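Local atomic coordinates of UV damage endonuclease (Sulfolobus acidocaldarius, PDB entry 3TC3), a protein that probably cuts DNA at damaged sites as a manganese-binding TIM-barrel endonuclease, opening the way for excision repair of different lesions, UV damage among them. Residues P85-H89 with P90-V94; I140-L143 with K144-A147; N269-N272 with F273-F276. One frame throughout, in Å; residues are numbered along the deposited sequence.

Interaction 1: P85-H89 with P90-V94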
loop_
_atom_site.group_PDB
_atom_site.type_symbol
_atom_site.label_atom_id
_atom_site.label_comp_id
_atom_site.label_asym_id
_atom_site.label_seq_id
_atom_site.Cartn_x
_atom_site.Cartn_y
_atom_site.Cartn_z
ATOM N N PRO A 85 0.358 -3.621 -16.678
ATOM C CA PRO A 85 -1.054 -3.406 -16.924
ATOM C C PRO A 85 -1.911 -4.616 -17.193
ATOM O O PRO A 85 -1.457 -5.394 -18.044
ATOM C CB PRO A 85 -1.034 -2.472 -18.143
ATOM C CG PRO A 85 0.215 -1.775 -18.079
ATOM C CD PRO A 85 1.210 -2.882 -17.620
ATOM N N LEU A 86 -3.103 -4.728 -16.573
ATOM C CA LEU A 86 -4.029 -5.836 -16.825
ATOM C C LEU A 86 -3.490 -7.224 -16.464
ATOM O O LEU A 86 -4.079 -8.247 -16.832
ATOM C CB LEU A 86 -4.541 -5.853 -18.307
ATOM C CG LEU A 86 -5.258 -4.565 -18.708
ATOM C CD1 LEU A 86 -5.359 -4.628 -20.266
ATOM C CD2 LEU A 86 -6.639 -4.571 -17.981
ATOM N N ALA A 87 -2.448 -7.269 -15.609
ATOM C CA ALA A 87 -1.796 -8.554 -15.283
ATOM C C ALA A 87 -2.685 -9.643 -14.723
ATOM O O ALA A 87 -2.395 -10.834 -14.935
ATOM C CB ALA A 87 -0.615 -8.324 -14.303
ATOM N N SER A 88 -3.747 -9.280 -14.006
ATOM C CA SER A 88 -4.568 -10.401 -13.450
ATOM C C SER A 88 -5.829 -10.658 -14.247
ATOM O O SER A 88 -6.652 -11.496 -13.847
ATOM C CB SER A 88 -4.949 -10.100 -11.996
ATOM O OG SER A 88 -5.812 -8.967 -12.018
ATOM N N HIS A 89 -6.038 -9.932 -15.354
ATOM C CA HIS A 89 -7.203 -10.165 -16.180
ATOM C C HIS A 89 -7.156 -11.569 -16.785
ATOM O O HIS A 89 -6.089 -12.074 -17.178
ATOM C CB HIS A 89 -7.277 -9.110 -17.283
ATOM C CG HIS A 89 -8.569 -9.133 -18.029
ATOM N ND1 HIS A 89 -8.846 -10.036 -19.044
ATOM C CD2 HIS A 89 -9.717 -8.365 -17.852
ATOM C CE1 HIS A 89 -10.107 -9.867 -19.447
ATOM N NE2 HIS A 89 -10.635 -8.811 -18.735
ATOM N N PRO A 90 -8.307 -12.260 -16.798
ATOM C CA PRO A 90 -8.402 -13.584 -17.441
ATOM C C PRO A 90 -7.815 -13.748 -18.838
ATOM O O PRO A 90 -7.301 -14.843 -19.159
ATOM C CB PRO A 90 -9.927 -13.822 -17.528
ATOM C CG PRO A 90 -10.486 -12.976 -16.415
ATOM C CD PRO A 90 -9.619 -11.754 -16.353
ATOM N N LYS A 91 -7.920 -12.724 -19.678
ATOM C CA LYS A 91 -7.368 -12.764 -21.019
ATOM C C LYS A 91 -5.871 -12.427 -21.099
ATOM O O LYS A 91 -5.281 -12.518 -22.194
ATOM C CB LYS A 91 -8.194 -11.833 -21.949
ATOM C CG LYS A 91 -9.611 -12.334 -22.221
ATOM C CD LYS A 91 -10.299 -11.335 -23.152
ATOM C CE LYS A 91 -10.769 -11.904 -24.467
ATOM N NZ LYS A 91 -11.476 -13.190 -24.239
ATOM N N PHE A 92 -5.243 -12.122 -19.968
ATOM C CA PHE A 92 -3.859 -11.738 -19.987
ATOM C C PHE A 92 -2.986 -13.014 -19.842
ATOM O O PHE A 92 -3.090 -13.704 -18.835
ATOM C CB PHE A 92 -3.622 -10.759 -18.790
ATOM C CG PHE A 92 -2.214 -10.273 -18.671
ATOM C CD1 PHE A 92 -1.238 -11.115 -18.153
ATOM C CD2 PHE A 92 -1.895 -8.965 -18.953
ATOM C CE1 PHE A 92 0.075 -10.670 -18.002
ATOM C CE2 PHE A 92 -0.592 -8.466 -18.767
ATOM C CZ PHE A 92 0.404 -9.298 -18.251
ATOM N N HIS A 93 -2.048 -13.213 -20.781
ATOM C CA HIS A 93 -1.152 -14.343 -20.693
ATOM C C HIS A 93 0.249 -14.027 -21.091
ATOM O O HIS A 93 0.897 -14.822 -21.783
ATOM C CB HIS A 93 -1.666 -15.480 -21.625
ATOM C CG HIS A 93 -3.134 -15.808 -21.423
ATOM N ND1 HIS A 93 -3.585 -16.389 -20.336
ATOM C CD2 HIS A 93 -4.237 -15.591 -22.240
ATOM C CE1 HIS A 93 -4.918 -16.541 -20.425
ATOM N NE2 HIS A 93 -5.296 -16.083 -21.578
ATOM N N VAL A 94 0.761 -12.881 -20.671
ATOM C CA VAL A 94 2.068 -12.412 -21.072
ATOM C C VAL A 94 3.112 -12.931 -20.073
ATOM O O VAL A 94 2.937 -12.823 -18.859
ATOM C CB VAL A 94 2.091 -10.886 -21.092
ATOM C CG1 VAL A 94 3.489 -10.317 -21.484
ATOM C CG2 VAL A 94 1.018 -10.288 -22.005
#

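Interaction 2: I140-L143 with K144-A147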
loop_
_atom_site.group_PDB
_atom_site.type_symbol
_atom_site.label_atom_id
_atom_site.label_comp_id
_atom_site.label_asym_id
_atom_site.label_seq_id
_atom_site.Cartn_x
_atom_site.Cartn_y
_atom_site.Cartn_z
ATOM N N ILE A 140 -8.376 -12.881 -5.607
ATOM C CA ILE A 140 -7.154 -13.680 -5.390
ATOM C C ILE A 140 -6.224 -13.592 -6.592
ATOM O O ILE A 140 -5.060 -13.474 -6.431
ATOM C CB ILE A 140 -7.575 -15.107 -5.036
ATOM C CG1 ILE A 140 -8.204 -15.055 -3.643
ATOM C CG2 ILE A 140 -6.265 -16.004 -4.996
ATOM C CD1 ILE A 140 -8.791 -16.476 -3.102
ATOM N N MET A 141 -6.774 -13.596 -7.809
ATOM C CA MET A 141 -5.967 -13.364 -9.036
ATOM C C MET A 141 -5.213 -12.045 -8.961
ATOM O O MET A 141 -3.994 -12.011 -9.326
ATOM C CB MET A 141 -6.774 -13.497 -10.355
ATOM C CG MET A 141 -7.232 -14.903 -10.542
ATOM S SD MET A 141 -5.934 -16.235 -10.643
ATOM C CE MET A 141 -5.391 -16.754 -8.864
ATOM N N GLU A 142 -5.902 -10.979 -8.502
ATOM C CA GLU A 142 -5.202 -9.683 -8.404
ATOM C C GLU A 142 -4.095 -9.751 -7.330
ATOM O O GLU A 142 -2.998 -9.225 -7.512
ATOM C CB GLU A 142 -6.262 -8.623 -8.162
ATOM C CG GLU A 142 -5.713 -7.196 -8.152
ATOM C CD GLU A 142 -5.042 -6.681 -9.413
ATOM O OE1 GLU A 142 -4.974 -7.338 -10.477
ATOM O OE2 GLU A 142 -4.621 -5.518 -9.336
ATOM N N LEU A 143 -4.429 -10.384 -6.202
ATOM C CA LEU A 143 -3.407 -10.579 -5.132
ATOM C C LEU A 143 -2.221 -11.419 -5.596
ATOM O O LEU A 143 -1.056 -11.041 -5.275
ATOM C CB LEU A 143 -4.076 -11.213 -3.879
ATOM C CG LEU A 143 -4.987 -10.254 -3.140
ATOM C CD1 LEU A 143 -5.800 -11.082 -2.114
ATOM C CD2 LEU A 143 -4.282 -9.047 -2.535
ATOM N N LYS A 144 -2.491 -12.456 -6.405
ATOM C CA LYS A 144 -1.406 -13.295 -6.945
ATOM C C LYS A 144 -0.486 -12.477 -7.862
ATOM O O LYS A 144 0.737 -12.568 -7.767
ATOM C CB LYS A 144 -2.051 -14.418 -7.759
ATOM C CG LYS A 144 -0.975 -15.185 -8.458
ATOM C CD LYS A 144 -1.561 -16.331 -9.276
ATOM C CE LYS A 144 -0.397 -17.225 -9.821
ATOM N NZ LYS A 144 0.425 -16.476 -10.786
ATOM N N TYR A 145 -1.051 -11.545 -8.676
ATOM C CA TYR A 145 -0.166 -10.681 -9.462
ATOM C C TYR A 145 0.729 -9.790 -8.588
ATOM O O TYR A 145 1.914 -9.605 -8.908
ATOM C CB TYR A 145 -1.054 -9.783 -10.413
ATOM C CG TYR A 145 -0.476 -8.414 -10.750
ATOM C CD1 TYR A 145 0.806 -8.259 -11.290
ATOM C CD2 TYR A 145 -1.251 -7.238 -10.478
ATOM C CE1 TYR A 145 1.369 -6.980 -11.537
ATOM C CE2 TYR A 145 -0.730 -6.006 -10.781
ATOM C CZ TYR A 145 0.583 -5.892 -11.307
ATOM O OH TYR A 145 1.150 -4.676 -11.537
ATOM N N HIS A 146 0.166 -9.272 -7.503
ATOM C CA HIS A 146 0.995 -8.442 -6.622
ATOM C C HIS A 146 2.137 -9.220 -5.992
ATOM O O HIS A 146 3.246 -8.735 -5.965
ATOM C CB HIS A 146 0.105 -7.794 -5.532
ATOM C CG HIS A 146 -0.745 -6.632 -6.073
ATOM N ND1 HIS A 146 -1.796 -6.800 -6.966
ATOM C CD2 HIS A 146 -0.580 -5.254 -5.902
ATOM C CE1 HIS A 146 -2.281 -5.546 -7.293
ATOM N NE2 HIS A 146 -1.560 -4.637 -6.635
ATOM N N ALA A 147 1.817 -10.449 -5.523
ATOM C CA ALA A 147 2.871 -11.316 -4.935
ATOM C C ALA A 147 3.853 -11.675 -6.035
ATOM O O ALA A 147 5.083 -11.678 -5.785
ATOM C CB ALA A 147 2.221 -12.548 -4.405
#

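Interaction 3: N269-N272 with F273-F276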
loop_
_atom_site.group_PDB
_atom_site.type_symbol
_atom_site.label_atom_id
_atom_site.label_comp_id
_atom_site.label_asym_id
_atom_site.label_seq_id
_atom_site.Cartn_x
_atom_site.Cartn_y
_atom_site.Cartn_z
ATOM N N ASN A 269 -0.441 19.394 5.756
ATOM C CA ASN A 269 -0.240 20.617 6.498
ATOM C C ASN A 269 0.896 20.406 7.516
ATOM O O ASN A 269 0.883 19.452 8.309
ATOM C CB ASN A 269 -1.557 20.947 7.232
ATOM C CG ASN A 269 -1.401 22.166 8.130
ATOM O OD1 ASN A 269 -0.814 22.103 9.209
ATOM N ND2 ASN A 269 -1.881 23.294 7.647
ATOM N N GLU A 270 1.897 21.261 7.426
ATOM C CA GLU A 270 3.099 21.003 8.226
ATOM C C GLU A 270 2.795 20.991 9.707
ATOM O O GLU A 270 3.407 20.188 10.444
ATOM C CB GLU A 270 4.192 22.049 7.943
ATOM C CG GLU A 270 5.264 22.131 9.056
ATOM C CD GLU A 270 6.435 23.047 8.738
ATOM O OE1 GLU A 270 6.372 23.792 7.733
ATOM O OE2 GLU A 270 7.442 22.970 9.447
ATOM N N GLU A 271 1.916 21.872 10.186
ATOM C CA GLU A 271 1.666 21.853 11.629
ATOM C C GLU A 271 0.892 20.582 12.049
ATOM O O GLU A 271 1.115 20.050 13.141
ATOM C CB GLU A 271 0.910 23.149 12.043
ATOM C CG GLU A 271 1.351 24.469 11.247
ATOM C CD GLU A 271 2.799 24.745 11.407
ATOM O OE1 GLU A 271 3.251 24.487 12.546
ATOM O OE2 GLU A 271 3.499 25.181 10.432
ATOM N N ASN A 272 -0.059 20.123 11.222
ATOM C CA ASN A 272 -0.775 18.863 11.502
ATOM C C ASN A 272 0.225 17.709 11.523
ATOM O O ASN A 272 0.149 16.827 12.373
ATOM C CB ASN A 272 -1.907 18.609 10.492
ATOM C CG ASN A 272 -3.072 19.534 10.692
ATOM O OD1 ASN A 272 -3.299 20.031 11.785
ATOM N ND2 ASN A 272 -3.811 19.768 9.655
ATOM N N PHE A 273 1.134 17.705 10.547
ATOM C CA PHE A 273 2.100 16.610 10.481
ATOM C C PHE A 273 3.024 16.616 11.674
ATOM O O PHE A 273 3.302 15.544 12.245
ATOM C CB PHE A 273 2.869 16.677 9.112
ATOM C CG PHE A 273 3.815 15.534 8.930
ATOM C CD1 PHE A 273 3.329 14.252 8.693
ATOM C CD2 PHE A 273 5.194 15.742 9.065
ATOM C CE1 PHE A 273 4.259 13.162 8.561
ATOM C CE2 PHE A 273 6.098 14.689 8.908
ATOM C CZ PHE A 273 5.633 13.392 8.646
ATOM N N ARG A 274 3.487 17.824 12.014
ATOM C CA ARG A 274 4.326 17.938 13.239
ATOM C C ARG A 274 3.568 17.427 14.470
ATOM O O ARG A 274 4.153 16.724 15.324
ATOM C CB ARG A 274 4.759 19.392 13.438
ATOM C CG ARG A 274 5.845 19.795 12.484
ATOM C CD ARG A 274 6.075 21.319 12.585
ATOM N NE ARG A 274 7.194 21.722 11.774
ATOM C CZ ARG A 274 8.450 21.683 12.176
ATOM N NH1 ARG A 274 8.763 21.216 13.386
ATOM N NH2 ARG A 274 9.384 22.065 11.303
ATOM N N ARG A 275 2.293 17.730 14.620
ATOM C CA ARG A 275 1.562 17.266 15.800
ATOM C C ARG A 275 1.457 15.752 15.811
ATOM O O ARG A 275 1.592 15.084 16.876
ATOM C CB ARG A 275 0.179 17.857 15.840
ATOM C CG ARG A 275 0.033 19.049 16.815
ATOM C CD ARG A 275 -1.444 19.451 16.944
ATOM N NE ARG A 275 -1.667 20.538 16.004
ATOM C CZ ARG A 275 -2.346 20.435 14.878
ATOM N NH1 ARG A 275 -2.908 19.262 14.550
ATOM N NH2 ARG A 275 -2.451 21.504 14.068
ATOM N N PHE A 276 1.289 15.155 14.627
ATOM C CA PHE A 276 1.261 13.728 14.533
ATOM C C PHE A 276 2.603 13.077 14.898
ATOM O O PHE A 276 2.650 12.080 15.642
ATOM C CB PHE A 276 0.879 13.376 13.060
ATOM C CG PHE A 276 0.698 11.922 12.856
ATOM C CD1 PHE A 276 -0.532 11.326 13.221
ATOM C CD2 PHE A 276 1.691 11.156 12.300
ATOM C CE1 PHE A 276 -0.775 10.008 13.036
ATOM C CE2 PHE A 276 1.449 9.706 12.114
ATOM C CZ PHE A 276 0.245 9.162 12.569
#

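Interaction 1: P85-H89 with P90-V94
The phenyl ring of Phe92 lies flat against the backbone of Ala87: Ala87 CA stands 3.5 Å from the ring centroid, only 5° off the normal, a CH-pi contact over the middle of the face. On the opposite face Val94 CG2 sits toward the rim. Phe92 CG is anti to the backbone N (chi1 180°), which turns the ring back against the preceding turn, with Leu86 CB 4.1 Å from Phe92 CD2 at its flank. The second turn is closed by Phe92 N donating to His89 O (2.9 Å).

His89 accepts a second time, through its ring: ND1 takes the N-H of Lys91 at 2.9 Å from Lys91 N, a nearly straight bond tilted 20° from the imidazole plane, which implies that this nitrogen carries no proton. Pro90 CD rests over one face of the same ring, 3.4 Å from the centroid, while Lys91 CB lies alongside His89 ND1. Outside the segments, Phe92 also packs on Val51 of helix 48-71.

The pattern is that of two consecutive type I beta turns, Leu86 to His89 and His89 to Phe92, sharing His89 and shaping the loop that leads from barrel strand 76-78 to helix 96-99.

Interaction 2: I140-L143 with K144-A147
Helix 133-153 is the helix of a beta-alpha-beta unit in the TIM barrel, linking strand 117-120 to strand 158-162, and residues 140-147 make up two of its turns. The backbone follows the alpha-helical i to i+4 pattern: Lys144 N donates to Ile140 O, Tyr145 N to Met141 O, and Ala147 N to Leu143 O.

What distinguishes these turns is the carbonyl of Glu142, which serves two donors of one residue. His146 N reaches Glu142 O at 3.2 Å, as the i to i+4 bond of the helix, and His146 ND1 reaches Glu142 O from the opposite face of the carbonyl plane in a nearly straight bond of 2.8 Å. With His146 CG anti to its carbonyl carbon (chi1 -75°), the imidazole swings back along the helix and presents ND1 with the acceptor in the ring plane. The other ring nitrogen, NE2, is bonded to Ser81 OG, so both imidazole nitrogens are engaged and the rotation of the ring is fixed.

The Glu142 side chain, bent at chi2 (61°), brings its carboxylate beside two rings. OE1 approaches the edge of Tyr145, 3.7 Å from CD2, and is probably hydrogen-bonded to Ser88 OG; Tyr145 OH in turn is bonded to the 81-84 loop. OE2 lies 3.1 Å from His146 CE1, with the carboxylate turned 72° from the imidazole plane.

Leu143 faces inward onto Ile159 and Ile161 of strand 158-162. Toward the outer side, Met141 and Lys144 run side by side, pointing the same way. Lys144 carries its ammonium to Asp148, one turn on, while its aliphatic part stays beside the doubled-back thioether, Met141 CE resting 3.9 Å from Lys144 CD.

Interaction 3: N269-N272 with F273-F276
Glu270 and Arg274, one turn apart, form a close-fitting pair at the start of helix 270-279. The two run side by side with carboxylate and guanidinium nearly coplanar, 25° apart. Arg274 grips the carboxylate side-on, NE and NH2 both donating to Glu270 OE2: NE at 2.7 Å, on the anti lone pair, and NH2 at 2.8 Å. Glu270 CG, set anti to its backbone N (chi1 161°), and an extended Arg274 chain bring the groups level. Arg274 NH2 also bridges to Glu305, joining the pair to helix 293-305. An alanine in place of Arg274 would remove the guanidinium and is likely to leave Glu270 OE2 without its two donors and Glu305 without this ion-pair partner.

The helix begins at Asn269, the N-cap, whose OD1 accepts from Asn272 N at 2.9 Å, in plane and on a lone pair. Asn269 O meanwhile takes the first i to i+4 bond, from Phe273 N.

The exposed flank is looser. Arg275 reaches back end-on to Asn272, NH1 and NH2 both donating to OD1, at 2.9 and 2.8 Å, from opposite faces of the amide plane. Both bonds are clearly bent, and the amide and guanidinium planes lie well apart; the other end of the Asn272 amide, its ND2, is held by Glu254. Glu271 O stands over the centre of one guanidinium face of Arg275, whereas the Glu271 carboxylate remains farther from both arginines.

On the buried side Phe273 and Phe276 each meet Tyr252 edge-to-face. The helix thus lies between strand 249-252, touched by Phe276 at Ile250, and helix 293-305, where Phe273 packs on Ala299 and Val302.

Overall arrangement
The three contacts follow one another along the chain and illustrate how a closed eight-stranded parallel TIM barrel is dressed by its loops and helices. Interaction 1 shapes the loop after strand 76-78, and interaction 2 lies on helix 133-153. Their centres are about 11 Å apart, and side chains of the loop and helix meet, Ala87 CB packing against Tyr145 CD1 at 3.3 Å. Interaction 3, on helix 270-279, lies across the centre of the chain, about 41 Å from interaction 1 and about 35 Å from interaction 2, centre to centre. Between them stands the barrel holding the manganese site, which interaction 3 approaches through the side chain of Phe276, about 11 Å from the bound manganese.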